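Local coordinates for protein cyclopropane-fatty-acyl-phospholipid synthase 1 (Mycobacterium tuberculosis, PDB 1KPH) that converts a double bond at the distal position of an alpha mycolic acid into a cyclopropane ring, using a methylene group from S-adenosyl-L-methionine, at residues Y33-F38 and A233-L238. Sequence-based numbering, arbitrary orientation.
With 10A (didecyl-dimethyl-ammonium), chain G; SAH (S-adenosyl-L-homocysteine), chain F; CO3 (carbonate ion), chain E.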
ATOM      1  N   TYR A  33       3.293   0.548   5.924  1.00 15.18           N
ATOM      2  CA  TYR A  33       2.333   1.643   5.826  1.00 13.54           C
ATOM      3  C   TYR A  33       1.125   1.208   4.999  1.00 14.54           C
ATOM      4  O   TYR A  33       0.908   1.683   3.885  1.00 14.95           O
ATOM      5  CB  TYR A  33       3.052   2.841   5.188  1.00 11.94           C
ATOM      6  CG  TYR A  33       2.411   4.204   5.364  1.00 12.07           C
ATOM      7  CD1 TYR A  33       1.341   4.403   6.237  1.00 12.23           C
ATOM      8  CD2 TYR A  33       2.897   5.305   4.659  1.00 13.41           C
ATOM      9  CE1 TYR A  33       0.770   5.671   6.403  1.00 13.05           C
ATOM     10  CE2 TYR A  33       2.334   6.574   4.817  1.00 14.44           C
ATOM     11  CZ  TYR A  33       1.273   6.748   5.689  1.00 13.18           C
ATOM     12  OH  TYR A  33       0.714   8.001   5.842  1.00 14.83           O
ATOM     13  N   SER A  34       0.347   0.293   5.567  1.00 13.24           N
ATOM     14  CA  SER A  34      -0.842  -0.253   4.931  1.00 12.53           C
ATOM     15  C   SER A  34      -1.632  -1.031   5.983  1.00 14.37           C
ATOM     16  O   SER A  34      -1.142  -1.245   7.091  1.00 13.34           O
ATOM     17  CB  SER A  34      -0.442  -1.171   3.769  1.00 13.53           C
ATOM     18  OG  SER A  34       0.555  -2.108   4.165  1.00 13.26           O
ATOM     19  N   CYS A  35      -2.846  -1.449   5.635  1.00 14.95           N
ATOM     20  CA  CYS A  35      -3.710  -2.179   6.558  1.00 13.21           C
ATOM     21  C   CYS A  35      -3.103  -3.458   7.126  1.00 15.04           C
ATOM     22  O   CYS A  35      -2.689  -4.347   6.379  1.00 13.27           O
ATOM     23  CB  CYS A  35      -5.034  -2.528   5.872  1.00 15.07           C
ATOM     24  SG  CYS A  35      -6.271  -3.260   6.977  1.00 14.94           S
ATOM     25  N   ALA A  36      -3.070  -3.549   8.453  1.00 13.19           N
ATOM     26  CA  ALA A  36      -2.536  -4.734   9.118  1.00 14.77           C
ATOM     27  C   ALA A  36      -3.624  -5.816   9.169  1.00 13.81           C
ATOM     28  O   ALA A  36      -4.792  -5.543   8.891  1.00 12.58           O
ATOM     29  CB  ALA A  36      -2.067  -4.381  10.533  1.00 14.12           C
ATOM     30  N   TYR A  37      -3.233  -7.037   9.522  1.00 12.53           N
ATOM     31  CA  TYR A  37      -4.173  -8.152   9.598  1.00 14.71           C
ATOM     32  C   TYR A  37      -4.164  -8.784  10.987  1.00 15.17           C
ATOM     33  O   TYR A  37      -3.255  -9.537  11.325  1.00 15.99           O
ATOM     34  CB  TYR A  37      -3.808  -9.205   8.544  1.00 14.70           C
ATOM     35  CG  TYR A  37      -4.703 -10.422   8.538  1.00 18.08           C
ATOM     36  CD1 TYR A  37      -6.085 -10.297   8.681  1.00 19.50           C
ATOM     37  CD2 TYR A  37      -4.173 -11.699   8.355  1.00 19.25           C
ATOM     38  CE1 TYR A  37      -6.921 -11.415   8.640  1.00 22.66           C
ATOM     39  CE2 TYR A  37      -5.000 -12.826   8.311  1.00 21.73           C
ATOM     40  CZ  TYR A  37      -6.371 -12.675   8.451  1.00 23.42           C
ATOM     41  OH  TYR A  37      -7.196 -13.779   8.388  1.00 27.27           O
ATOM     42  N   PHE A  38      -5.171  -8.475  11.796  1.00 16.72           N
ATOM     43  CA  PHE A  38      -5.232  -9.034  13.140  1.00 19.87           C
ATOM     44  C   PHE A  38      -5.844 -10.433  13.130  1.00 21.70           C
ATOM     45  O   PHE A  38      -6.970 -10.646  13.575  1.00 22.10           O
ATOM     46  CB  PHE A  38      -6.006  -8.087  14.066  1.00 18.92           C
ATOM     47  CG  PHE A  38      -5.365  -6.728  14.202  1.00 19.27           C
ATOM     48  CD1 PHE A  38      -5.557  -5.750  13.228  1.00 19.47           C
ATOM     49  CD2 PHE A  38      -4.527  -6.444  15.275  1.00 19.63           C
ATOM     50  CE1 PHE A  38      -4.923  -4.511  13.321  1.00 18.18           C
ATOM     51  CE2 PHE A  38      -3.886  -5.203  15.376  1.00 19.39           C
ATOM     52  CZ  PHE A  38      -4.088  -4.238  14.395  1.00 18.06           C
ATOM     53  N   ALA A 233      -9.530   0.037  10.555  1.00 18.22           N
ATOM     54  CA  ALA A 233      -9.925   1.006  11.569  1.00 19.67           C
ATOM     55  C   ALA A 233      -9.008   0.844  12.778  1.00 19.14           C
ATOM     56  O   ALA A 233      -8.578   1.830  13.380  1.00 20.08           O
ATOM     57  CB  ALA A 233     -11.380   0.790  11.975  1.00 21.03           C
ATOM     58  N   LYS A 234      -8.700  -0.403  13.124  1.00 18.23           N
ATOM     59  CA  LYS A 234      -7.820  -0.682  14.255  1.00 18.44           C
ATOM     60  C   LYS A 234      -6.387  -0.254  13.932  1.00 18.51           C
ATOM     61  O   LYS A 234      -5.720   0.375  14.753  1.00 17.92           O
ATOM     62  CB  LYS A 234      -7.853  -2.173  14.599  1.00 21.96           C
ATOM     63  CG  LYS A 234      -7.081  -2.531  15.864  1.00 23.91           C
ATOM     64  CD  LYS A 234      -7.218  -4.013  16.165  1.00 28.25           C
ATOM     65  CE  LYS A 234      -6.559  -4.395  17.476  1.00 28.98           C
ATOM     66  NZ  LYS A 234      -6.830  -5.831  17.778  1.00 32.29           N
ATOM     67  N   THR A 235      -5.916  -0.590  12.733  1.00 15.75           N
ATOM     68  CA  THR A 235      -4.572  -0.207  12.322  1.00 16.47           C
ATOM     69  C   THR A 235      -4.442   1.314  12.464  1.00 18.05           C
ATOM     70  O   THR A 235      -3.495   1.817  13.073  1.00 17.29           O
ATOM     71  CB  THR A 235      -4.298  -0.594  10.845  1.00 18.09           C
ATOM     72  OG1 THR A 235      -4.433  -2.012  10.682  1.00 17.02           O
ATOM     73  CG2 THR A 235      -2.897  -0.174  10.431  1.00 15.37           C
ATOM     74  N   LEU A 236      -5.407   2.036  11.900  1.00 17.37           N
ATOM     75  CA  LEU A 236      -5.413   3.492  11.951  1.00 16.88           C
ATOM     76  C   LEU A 236      -5.531   4.020  13.381  1.00 17.53           C
ATOM     77  O   LEU A 236      -4.907   5.025  13.725  1.00 18.25           O
ATOM     78  CB  LEU A 236      -6.550   4.034  11.079  1.00 16.37           C
ATOM     79  CG  LEU A 236      -6.297   3.919   9.570  1.00 15.33           C
ATOM     80  CD1 LEU A 236      -7.609   4.010   8.797  1.00 16.01           C
ATOM     81  CD2 LEU A 236      -5.343   5.020   9.144  1.00 18.04           C
ATOM     82  N   ASP A 237      -6.326   3.351  14.213  1.00 19.95           N
ATOM     83  CA  ASP A 237      -6.471   3.773  15.604  1.00 20.71           C
ATOM     84  C   ASP A 237      -5.120   3.645  16.303  1.00 20.25           C
ATOM     85  O   ASP A 237      -4.729   4.525  17.070  1.00 20.08           O
ATOM     86  CB  ASP A 237      -7.510   2.922  16.350  1.00 20.36           C
ATOM     87  CG  ASP A 237      -8.944   3.241  15.945  1.00 21.50           C
ATOM     88  OD1 ASP A 237      -9.201   4.362  15.460  1.00 18.66           O
ATOM     89  OD2 ASP A 237      -9.820   2.369  16.134  1.00 22.52           O
ATOM     90  N   LEU A 238      -4.403   2.555  16.026  1.00 18.41           N
ATOM     91  CA  LEU A 238      -3.096   2.332  16.641  1.00 17.88           C
ATOM     92  C   LEU A 238      -2.064   3.327  16.131  1.00 17.91           C
ATOM     93  O   LEU A 238      -1.179   3.743  16.880  1.00 18.76           O
ATOM     94  CB  LEU A 238      -2.606   0.900  16.381  1.00 16.97           C
ATOM     95  CG  LEU A 238      -3.441  -0.239  16.974  1.00 19.85           C
ATOM     96  CD1 LEU A 238      -2.735  -1.563  16.743  1.00 19.74           C
ATOM     97  CD2 LEU A 238      -3.646  -0.022  18.462  1.00 20.28           C
TER
HETATM   98  C1  10A G1901     -10.960   9.771  -2.791  1.00 36.09           C
HETATM   99  C2  10A G1901      -9.466  10.080  -2.935  1.00 34.27           C
HETATM  100  C3  10A G1901      -8.633   8.967  -2.289  1.00 33.88           C
HETATM  101  C4  10A G1901      -7.110   9.158  -2.342  1.00 32.24           C
HETATM  102  C5  10A G1901      -6.479   7.947  -1.639  1.00 30.66           C
HETATM  103  C6  10A G1901      -4.947   7.969  -1.520  1.00 28.05           C
HETATM  104  C7  10A G1901      -4.592   6.689  -0.747  1.00 29.24           C
HETATM  105  C8  10A G1901      -3.119   6.554  -0.353  1.00 26.89           C
HETATM  106  C9  10A G1901      -2.965   5.256   0.469  1.00 26.68           C
HETATM  107  C10 10A G1901      -1.563   5.174   1.071  1.00 23.43           C
HETATM  108  N1  10A G1901      -1.176   4.118   2.119  1.00 21.58           N
HETATM  109  C11 10A G1901       0.248   4.437   2.529  1.00 21.38           C
HETATM  110  C12 10A G1901      -1.155   2.732   1.525  1.00 19.95           C
HETATM  111  C13 10A G1901      -2.069   4.025   3.367  1.00 21.33           C
HETATM  112  C14 10A G1901      -2.356   5.248   4.293  1.00 21.43           C
HETATM  113  C15 10A G1901      -3.536   5.102   5.285  1.00 20.82           C
HETATM  114  C16 10A G1901      -4.966   4.900   4.730  1.00 22.18           C
HETATM  115  C17 10A G1901      -5.498   6.110   3.938  1.00 25.36           C
HETATM  116  C18 10A G1901      -6.929   5.906   3.422  1.00 26.41           C
HETATM  117  C19 10A G1901      -7.402   7.149   2.655  1.00 28.56           C
HETATM  118  C20 10A G1901      -8.853   6.941   2.194  1.00 31.07           C
HETATM  119  C21 10A G1901      -9.390   8.171   1.457  1.00 32.57           C
HETATM  120  C22 10A G1901     -10.840   7.902   1.054  1.00 34.49           C
HETATM  121  N   SAH F1900       3.723  -1.317   0.025  1.00 14.24           N
HETATM  122  CA  SAH F1900       4.311  -0.618   1.167  1.00 15.47           C
HETATM  123  CB  SAH F1900       4.192   0.913   1.014  1.00 16.21           C
HETATM  124  CG  SAH F1900       2.819   1.516   0.643  1.00 17.98           C
HETATM  125  C   SAH F1900       3.646  -1.053   2.485  1.00 15.03           C
HETATM  126  OXT SAH F1900       4.154  -0.683   3.558  1.00 16.36           O
HETATM  127  C5' SAH F1900       2.700   3.562  -1.281  1.00 19.73           C
HETATM  128  C4' SAH F1900       3.971   3.132  -2.001  1.00 20.50           C
HETATM  129  O4' SAH F1900       3.772   2.916  -3.424  1.00 23.41           O
HETATM  130  C3' SAH F1900       5.104   4.147  -1.872  1.00 21.55           C
HETATM  131  O3' SAH F1900       6.339   3.440  -1.579  1.00 21.00           O
HETATM  132  C2' SAH F1900       5.136   4.818  -3.223  1.00 21.34           C
HETATM  133  O2' SAH F1900       6.415   5.381  -3.522  1.00 19.57           O
HETATM  134  C1' SAH F1900       4.755   3.705  -4.140  1.00 22.11           C
HETATM  135  N9  SAH F1900       4.231   4.160  -5.432  1.00 22.41           N
HETATM  136  C8  SAH F1900       3.249   5.053  -5.733  1.00 24.07           C
HETATM  137  N7  SAH F1900       2.999   5.252  -6.990  1.00 24.85           N
HETATM  138  C5  SAH F1900       3.914   4.395  -7.602  1.00 25.34           C
HETATM  139  C6  SAH F1900       4.241   4.052  -9.073  1.00 26.25           C
HETATM  140  N6  SAH F1900       3.601   4.607 -10.115  1.00 25.78           N
HETATM  141  N1  SAH F1900       5.239   3.131  -9.284  1.00 27.41           N
HETATM  142  C2  SAH F1900       5.878   2.575  -8.219  1.00 25.81           C
HETATM  143  N3  SAH F1900       5.679   2.794  -6.896  1.00 24.31           N
HETATM  144  C4  SAH F1900       4.675   3.722  -6.660  1.00 25.13           C
HETATM  145  C   CO3 E1902      -3.763  -0.170   2.060  1.00 17.71           C
HETATM  146  O1  CO3 E1902      -3.875  -1.295   3.045  1.00 15.72           O
HETATM  147  O2  CO3 E1902      -3.630   1.107   2.497  1.00 20.12           O
HETATM  148  O3  CO3 E1902      -3.800  -0.431   0.721  1.00 19.76           O
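Phe38 lies against the aliphatic chain of Lys234. CD of Lys234 stands 3.4 Å from the centroid of the Phe38 ring and 5° off its normal, a CH-pi contact centred on one face. Lys234 reaches it because CG is anti to the backbone N (chi1 -174°) and the chain stays extended, carrying NZ past the ring to 3.5 Å from Phe38 CD2. At the ring edge, near its plane, sit Leu238 CD1, 3.8 Å from Phe38 CZ, and Thr235 OG1, 3.7 Å from Phe38 CE1. That hydroxyl accepts the N-H of Ala36 (N to OG1 3.0 Å, 152° at the hydrogen) and donates its own proton to the carbonyl His231 O, one turn earlier in helix 229-245. In this Rossmann-like methyltransferase fold, a mixed seven-stranded sheet in the order 3-2-1-4-5-7-6, the helix meets the loop bordering the cofactor site and the pocket that holds didecyl-dimethyl-ammonium, probably that of the lipid chain. Tyr33 N donates, nearly straight, to OXT of S-adenosyl-L-homocysteine at 2.8 Å, while its ring face takes methyl C11 of didecyl-dimethyl-ammonium 3.4 Å above its centre. Cys35 N donates to carbonate O1 (2.8 Å). Farther out, His15 and Tyr265 bond the Tyr33 hydroxyl, and Lys52 bonds Ser34 OG and Cys35 O.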